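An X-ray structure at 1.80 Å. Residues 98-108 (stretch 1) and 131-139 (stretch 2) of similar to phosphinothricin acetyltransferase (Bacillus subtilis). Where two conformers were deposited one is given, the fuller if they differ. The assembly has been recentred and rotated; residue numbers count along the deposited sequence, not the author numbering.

Stretch 1 (98-108) VGSYLLQEALR
Stretch 2 (131-139) KLFEKHGFA

How are the two backbones arranged? Residues 98-108 are helical throughout, with phi/psi near -62/-43 and i to i+4 hydrogen bonds such as Leu-103 N to Gly-99 O (3.0 Å). A second helix comes in at Lys-131; beyond it the chain turns through His-136 (-106/31) and Gly-137 (89/-2), where Phe-138 N bonds to Phe-133 O at 3.2 Å. The helices run in the same general direction, crossing at -40° with axes 10.6 Å apart at closest approach. Register is set by Ser-100 CA to Leu-132 CA at 6.9 Å and Leu-103 CA to Phe-133 CA at 7.8 Å.

What lets the helices come close at Leu-132? Gly-99 has no side chain, so Leu-132 (t, chi2 60°) lays CD2 3.7 Å from Gly-99 C; a CB there would sit a tight 3.3 Å from that CD2. Leu-132 CD1 lies 3.9 Å from Ser-100 CA.

Which apolar groups meet at the centre? Leu-103 (t, chi2 50°) points toward the second stretch, its CD2 4.0 Å from Leu-132 CG. Leu-103 CD2 also stands over one face of the Phe-133 ring (chi1 -82°, chi2 74°), 3.9 Å from its centroid and 7° off the normal, a CH-pi contact. Further along, Leu-107 (m, chi2 169°) brings CD2 to 4.1 Å from Phe-138 CE1 (chi1 -73°, chi2 76°).

Do polar groups join the stretches? No hydrogen bond crosses, so packing carries the contact. His-136 (chi1 -73°, chi2 91°) spends its ND1 within its own stretch, donating to Leu-132 O at 3.2 Å, which holds the imidazole where Leu-103 CD2 reaches ND1 at 3.7 Å and Leu-107 CD1 reaches His-136 CB at 3.8 Å. Arg-108 NE likewise forms a salt bridge within its helix, to Glu-105 OE1 at 2.8 Å.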

ATOM      1  N   VAL A  98       6.859  -3.586 -11.473  1.00 34.84           N
ATOM      2  CA  VAL A  98       5.459  -3.527 -11.063  1.00 33.46           C
ATOM      3  C   VAL A  98       5.202  -2.306 -10.175  1.00 32.21           C
ATOM      4  O   VAL A  98       4.202  -1.606 -10.342  1.00 29.56           O
ATOM      5  CB  VAL A  98       5.050  -4.804 -10.295  1.00 31.85           C
ATOM      6  CG1 VAL A  98       3.624  -4.681  -9.796  1.00 33.56           C
ATOM      7  CG2 VAL A  98       5.181  -6.018 -11.202  1.00 37.67           C
ATOM      8  N   GLY A  99       6.116  -2.052  -9.239  1.00 31.89           N
ATOM      9  CA  GLY A  99       5.967  -0.922  -8.335  1.00 27.40           C
ATOM     10  C   GLY A  99       5.747   0.408  -9.032  1.00 24.98           C
ATOM     11  O   GLY A  99       4.850   1.173  -8.665  1.00 20.92           O
ATOM     12  N   SER A 100       6.570   0.692 -10.035  1.00 25.94           N
ATOM     13  CA  SER A 100       6.467   1.937 -10.786  1.00 25.96           C
ATOM     14  C   SER A 100       5.097   2.099 -11.429  1.00 25.39           C
ATOM     15  O   SER A 100       4.481   3.163 -11.348  1.00 23.80           O
ATOM     16  CB  SER A 100       7.547   1.982 -11.872  1.00 29.96           C
ATOM     17  OG  SER A 100       7.335   3.070 -12.747  1.00 35.05           O
ATOM     18  N   TYR A 101       4.622   1.039 -12.073  1.00 25.99           N
ATOM     19  CA  TYR A 101       3.326   1.084 -12.726  1.00 25.26           C
ATOM     20  C   TYR A 101       2.198   1.298 -11.722  1.00 21.78           C
ATOM     21  O   TYR A 101       1.314   2.123 -11.939  1.00 21.76           O
ATOM     22  CB  TYR A 101       3.074  -0.209 -13.501  1.00 28.78           C
ATOM     23  CG  TYR A 101       1.747  -0.208 -14.215  1.00 34.18           C
ATOM     24  CD1 TYR A 101       1.532   0.616 -15.321  1.00 36.01           C
ATOM     25  CD2 TYR A 101       0.692  -0.996 -13.766  1.00 35.22           C
ATOM     26  CE1 TYR A 101       0.297   0.655 -15.957  1.00 38.93           C
ATOM     27  CE2 TYR A 101      -0.550  -0.964 -14.395  1.00 37.74           C
ATOM     28  CZ  TYR A 101      -0.739  -0.136 -15.489  1.00 38.99           C
ATOM     29  OH  TYR A 101      -1.965  -0.096 -16.112  1.00 45.40           O
ATOM     30  N   LEU A 102       2.228   0.549 -10.624  1.00 22.64           N
ATOM     31  CA  LEU A 102       1.190   0.662  -9.602  1.00 17.63           C
ATOM     32  C   LEU A 102       1.123   2.049  -8.974  1.00 16.82           C
ATOM     33  O   LEU A 102       0.031   2.584  -8.755  1.00 17.50           O
ATOM     34  CB  LEU A 102       1.405  -0.393  -8.512  1.00 20.67           C
ATOM     35  CG  LEU A 102       1.324  -1.840  -9.009  1.00 25.53           C
ATOM     36  CD1 LEU A 102       1.650  -2.807  -7.880  1.00 27.76           C
ATOM     37  CD2 LEU A 102      -0.076  -2.104  -9.549  1.00 27.40           C
ATOM     38  N   LEU A 103       2.277   2.636  -8.676  1.00 17.26           N
ATOM     39  CA  LEU A 103       2.274   3.966  -8.073  1.00 17.41           C
ATOM     40  C   LEU A 103       1.716   4.976  -9.064  1.00 17.95           C
ATOM     41  O   LEU A 103       0.931   5.840  -8.697  1.00 16.18           O
ATOM     42  CB  LEU A 103       3.685   4.381  -7.634  1.00 16.69           C
ATOM     43  CG  LEU A 103       3.791   5.747  -6.936  1.00 16.83           C
ATOM     44  CD1 LEU A 103       2.759   5.861  -5.811  1.00 18.88           C
ATOM     45  CD2 LEU A 103       5.202   5.927  -6.383  1.00 18.54           C
ATOM     46  N   GLN A 104       2.116   4.862 -10.327  1.00 19.62           N
ATOM     47  CA  GLN A 104       1.623   5.780 -11.347  1.00 20.50           C
ATOM     48  C   GLN A 104       0.099   5.708 -11.421  1.00 21.41           C
ATOM     49  O   GLN A 104      -0.570   6.736 -11.477  1.00 22.41           O
ATOM     50  CB  GLN A 104       2.246   5.446 -12.706  1.00 26.13           C
ATOM     51  CG  GLN A 104       1.698   6.273 -13.861  1.00 33.80           C
ATOM     52  CD  GLN A 104       2.312   5.882 -15.193  1.00 38.96           C
ATOM     53  OE1 GLN A 104       3.502   6.098 -15.429  1.00 40.69           O
ATOM     54  NE2 GLN A 104       1.503   5.290 -16.069  1.00 42.42           N
ATOM     55  N   GLU A 105      -0.450   4.494 -11.405  1.00 22.82           N
ATOM     56  CA  GLU A 105      -1.901   4.324 -11.452  1.00 22.13           C
ATOM     57  C   GLU A 105      -2.558   4.873 -10.189  1.00 19.44           C
ATOM     58  O   GLU A 105      -3.609   5.502 -10.254  1.00 18.74           O
ATOM     59  CB  GLU A 105      -2.263   2.847 -11.624  1.00 24.33           C
ATOM     60  CG  GLU A 105      -1.941   2.299 -13.004  1.00 29.16           C
ATOM     61  CD  GLU A 105      -2.269   3.295 -14.112  0.65 32.57           C
ATOM     62  OE1 GLU A 105      -3.452   3.663 -14.260  0.65 32.78           O
ATOM     63  OE2 GLU A 105      -1.338   3.722 -14.831  0.65 38.70           O
ATOM     64  N   ALA A 106      -1.942   4.630  -9.039  1.00 19.44           N
ATOM     65  CA  ALA A 106      -2.490   5.134  -7.787  1.00 17.62           C
ATOM     66  C   ALA A 106      -2.595   6.656  -7.867  1.00 16.11           C
ATOM     67  O   ALA A 106      -3.604   7.245  -7.470  1.00 15.22           O
ATOM     68  CB  ALA A 106      -1.593   4.722  -6.609  1.00 14.71           C
ATOM     69  N   LEU A 107      -1.554   7.286  -8.406  1.00 15.72           N
ATOM     70  CA  LEU A 107      -1.516   8.739  -8.533  1.00 15.49           C
ATOM     71  C   LEU A 107      -2.501   9.301  -9.555  1.00 17.50           C
ATOM     72  O   LEU A 107      -2.961  10.434  -9.421  1.00 19.14           O
ATOM     73  CB  LEU A 107      -0.088   9.202  -8.857  1.00 17.13           C
ATOM     74  CG  LEU A 107       0.910   9.077  -7.694  1.00 19.01           C
ATOM     75  CD1 LEU A 107       2.338   9.295  -8.193  1.00 17.81           C
ATOM     76  CD2 LEU A 107       0.557  10.089  -6.617  1.00 17.29           C
ATOM     77  N   ARG A 108      -2.822   8.519 -10.577  1.00 18.71           N
ATOM     78  CA  ARG A 108      -3.788   8.955 -11.575  1.00 19.54           C
ATOM     79  C   ARG A 108      -5.167   8.919 -10.926  1.00 19.23           C
ATOM     80  O   ARG A 108      -5.989   9.819 -11.107  1.00 22.92           O
ATOM     81  CB  ARG A 108      -3.768   8.012 -12.787  1.00 20.12           C
ATOM     82  CG  ARG A 108      -4.896   8.260 -13.786  1.00 30.34           C
ATOM     83  CD  ARG A 108      -4.851   7.277 -14.959  1.00 30.47           C
ATOM     84  NE  ARG A 108      -5.134   5.897 -14.567  1.00 37.17           N
ATOM     85  CZ  ARG A 108      -6.339   5.432 -14.245  1.00 39.38           C
ATOM     86  NH1 ARG A 108      -6.491   4.159 -13.903  1.00 42.03           N
ATOM     87  NH2 ARG A 108      -7.395   6.233 -14.267  1.00 41.03           N
ATOM     88  N   LYS A 131      13.020   5.387  -2.793  1.00 23.71           N
ATOM     89  CA  LYS A 131      13.480   6.080  -3.991  1.00 24.83           C
ATOM     90  C   LYS A 131      12.363   6.191  -5.024  1.00 21.66           C
ATOM     91  O   LYS A 131      12.207   7.229  -5.665  1.00 20.00           O
ATOM     92  CB  LYS A 131      14.693   5.371  -4.602  1.00 28.92           C
ATOM     93  N   LEU A 132      11.589   5.120  -5.175  1.00 21.07           N
ATOM     94  CA  LEU A 132      10.472   5.103  -6.106  1.00 19.77           C
ATOM     95  C   LEU A 132       9.508   6.250  -5.795  1.00 18.04           C
ATOM     96  O   LEU A 132       9.183   7.048  -6.667  1.00 17.88           O
ATOM     97  CB  LEU A 132       9.717   3.773  -6.020  1.00 19.68           C
ATOM     98  CG  LEU A 132       8.449   3.692  -6.880  1.00 22.53           C
ATOM     99  CD1 LEU A 132       8.811   3.896  -8.341  1.00 24.11           C
ATOM    100  CD2 LEU A 132       7.770   2.343  -6.676  1.00 24.78           C
ATOM    101  N   PHE A 133       9.046   6.330  -4.547  1.00 14.86           N
ATOM    102  CA  PHE A 133       8.120   7.398  -4.182  1.00 16.63           C
ATOM    103  C   PHE A 133       8.715   8.801  -4.347  1.00 15.36           C
ATOM    104  O   PHE A 133       8.028   9.725  -4.785  1.00 14.61           O
ATOM    105  CB  PHE A 133       7.616   7.204  -2.742  1.00 13.85           C
ATOM    106  CG  PHE A 133       6.480   6.220  -2.630  1.00 17.82           C
ATOM    107  CD1 PHE A 133       6.708   4.849  -2.750  1.00 18.05           C
ATOM    108  CD2 PHE A 133       5.180   6.665  -2.437  1.00 14.47           C
ATOM    109  CE1 PHE A 133       5.652   3.939  -2.678  1.00 22.33           C
ATOM    110  CE2 PHE A 133       4.113   5.762  -2.364  1.00 17.40           C
ATOM    111  CZ  PHE A 133       4.352   4.397  -2.486  1.00 17.39           C
ATOM    112  N   GLU A 134       9.993   8.959  -4.015  1.00 14.93           N
ATOM    113  CA  GLU A 134      10.632  10.262  -4.130  1.00 19.00           C
ATOM    114  C   GLU A 134      10.748  10.737  -5.573  1.00 19.31           C
ATOM    115  O   GLU A 134      10.830  11.933  -5.822  1.00 19.40           O
ATOM    116  CB  GLU A 134      12.009  10.248  -3.448  1.00 22.91           C
ATOM    117  CG  GLU A 134      11.912  10.278  -1.930  1.00 33.26           C
ATOM    118  CD  GLU A 134      13.261  10.167  -1.241  1.00 39.70           C
ATOM    119  OE1 GLU A 134      14.134  11.023  -1.490  1.00 47.61           O
ATOM    120  OE2 GLU A 134      13.446   9.223  -0.447  1.00 45.15           O
ATOM    121  N   LYS A 135      10.742   9.807  -6.522  1.00 17.38           N
ATOM    122  CA  LYS A 135      10.817  10.186  -7.930  1.00 19.13           C
ATOM    123  C   LYS A 135       9.444  10.670  -8.370  1.00 17.18           C
ATOM    124  O   LYS A 135       9.317  11.346  -9.390  1.00 15.89           O
ATOM    125  CB  LYS A 135      11.231   8.996  -8.803  1.00 21.20           C
ATOM    126  CG  LYS A 135      12.683   8.574  -8.656  1.00 23.57           C
ATOM    127  CD  LYS A 135      12.989   7.407  -9.579  1.00 27.65           C
ATOM    128  CE  LYS A 135      14.430   6.930  -9.440  1.00 30.55           C
ATOM    129  NZ  LYS A 135      14.662   5.706 -10.254  1.00 30.48           N
ATOM    130  N   HIS A 136       8.417  10.320  -7.598  1.00 14.36           N
ATOM    131  CA  HIS A 136       7.058  10.722  -7.926  1.00 15.38           C
ATOM    132  C   HIS A 136       6.452  11.838  -7.074  1.00 15.83           C
ATOM    133  O   HIS A 136       5.243  11.868  -6.840  1.00 18.68           O
ATOM    134  CB  HIS A 136       6.133   9.502  -7.934  1.00 16.69           C
ATOM    135  CG  HIS A 136       6.339   8.597  -9.112  1.00 17.11           C
ATOM    136  ND1 HIS A 136       7.209   7.528  -9.093  1.00 20.99           N
ATOM    137  CD2 HIS A 136       5.788   8.610 -10.348  1.00 15.97           C
ATOM    138  CE1 HIS A 136       7.182   6.918 -10.265  1.00 15.08           C
ATOM    139  NE2 HIS A 136       6.329   7.556 -11.046  1.00 22.65           N
ATOM    140  N   GLY A 137       7.296  12.747  -6.601  1.00 15.13           N
ATOM    141  CA  GLY A 137       6.803  13.885  -5.846  1.00 16.75           C
ATOM    142  C   GLY A 137       6.648  13.764  -4.344  1.00 16.51           C
ATOM    143  O   GLY A 137       6.265  14.733  -3.685  1.00 16.27           O
ATOM    144  N   PHE A 138       6.929  12.591  -3.795  1.00 15.60           N
ATOM    145  CA  PHE A 138       6.809  12.417  -2.354  1.00 15.92           C
ATOM    146  C   PHE A 138       8.060  12.928  -1.652  1.00 15.52           C
ATOM    147  O   PHE A 138       9.164  12.828  -2.187  1.00 17.11           O
ATOM    148  CB  PHE A 138       6.592  10.946  -1.999  1.00 13.16           C
ATOM    149  CG  PHE A 138       5.224  10.436  -2.333  1.00 17.48           C
ATOM    150  CD1 PHE A 138       4.875  10.148  -3.652  1.00 16.29           C
ATOM    151  CD2 PHE A 138       4.275  10.246  -1.328  1.00 12.19           C
ATOM    152  CE1 PHE A 138       3.596   9.677  -3.963  1.00 17.43           C
ATOM    153  CE2 PHE A 138       3.000   9.776  -1.629  1.00 17.14           C
ATOM    154  CZ  PHE A 138       2.659   9.489  -2.952  1.00 16.29           C
ATOM    155  N   ALA A 139       7.867  13.492  -0.463  1.00 15.09           N
ATOM    156  CA  ALA A 139       8.959  14.003   0.363  1.00 16.41           C
ATOM    157  C   ALA A 139       8.827  13.355   1.740  1.00 17.43           C
ATOM    158  O   ALA A 139       7.725  12.992   2.155  1.00 14.71           O
ATOM    159  CB  ALA A 139       8.853  15.512   0.496  1.00 19.82           C
TER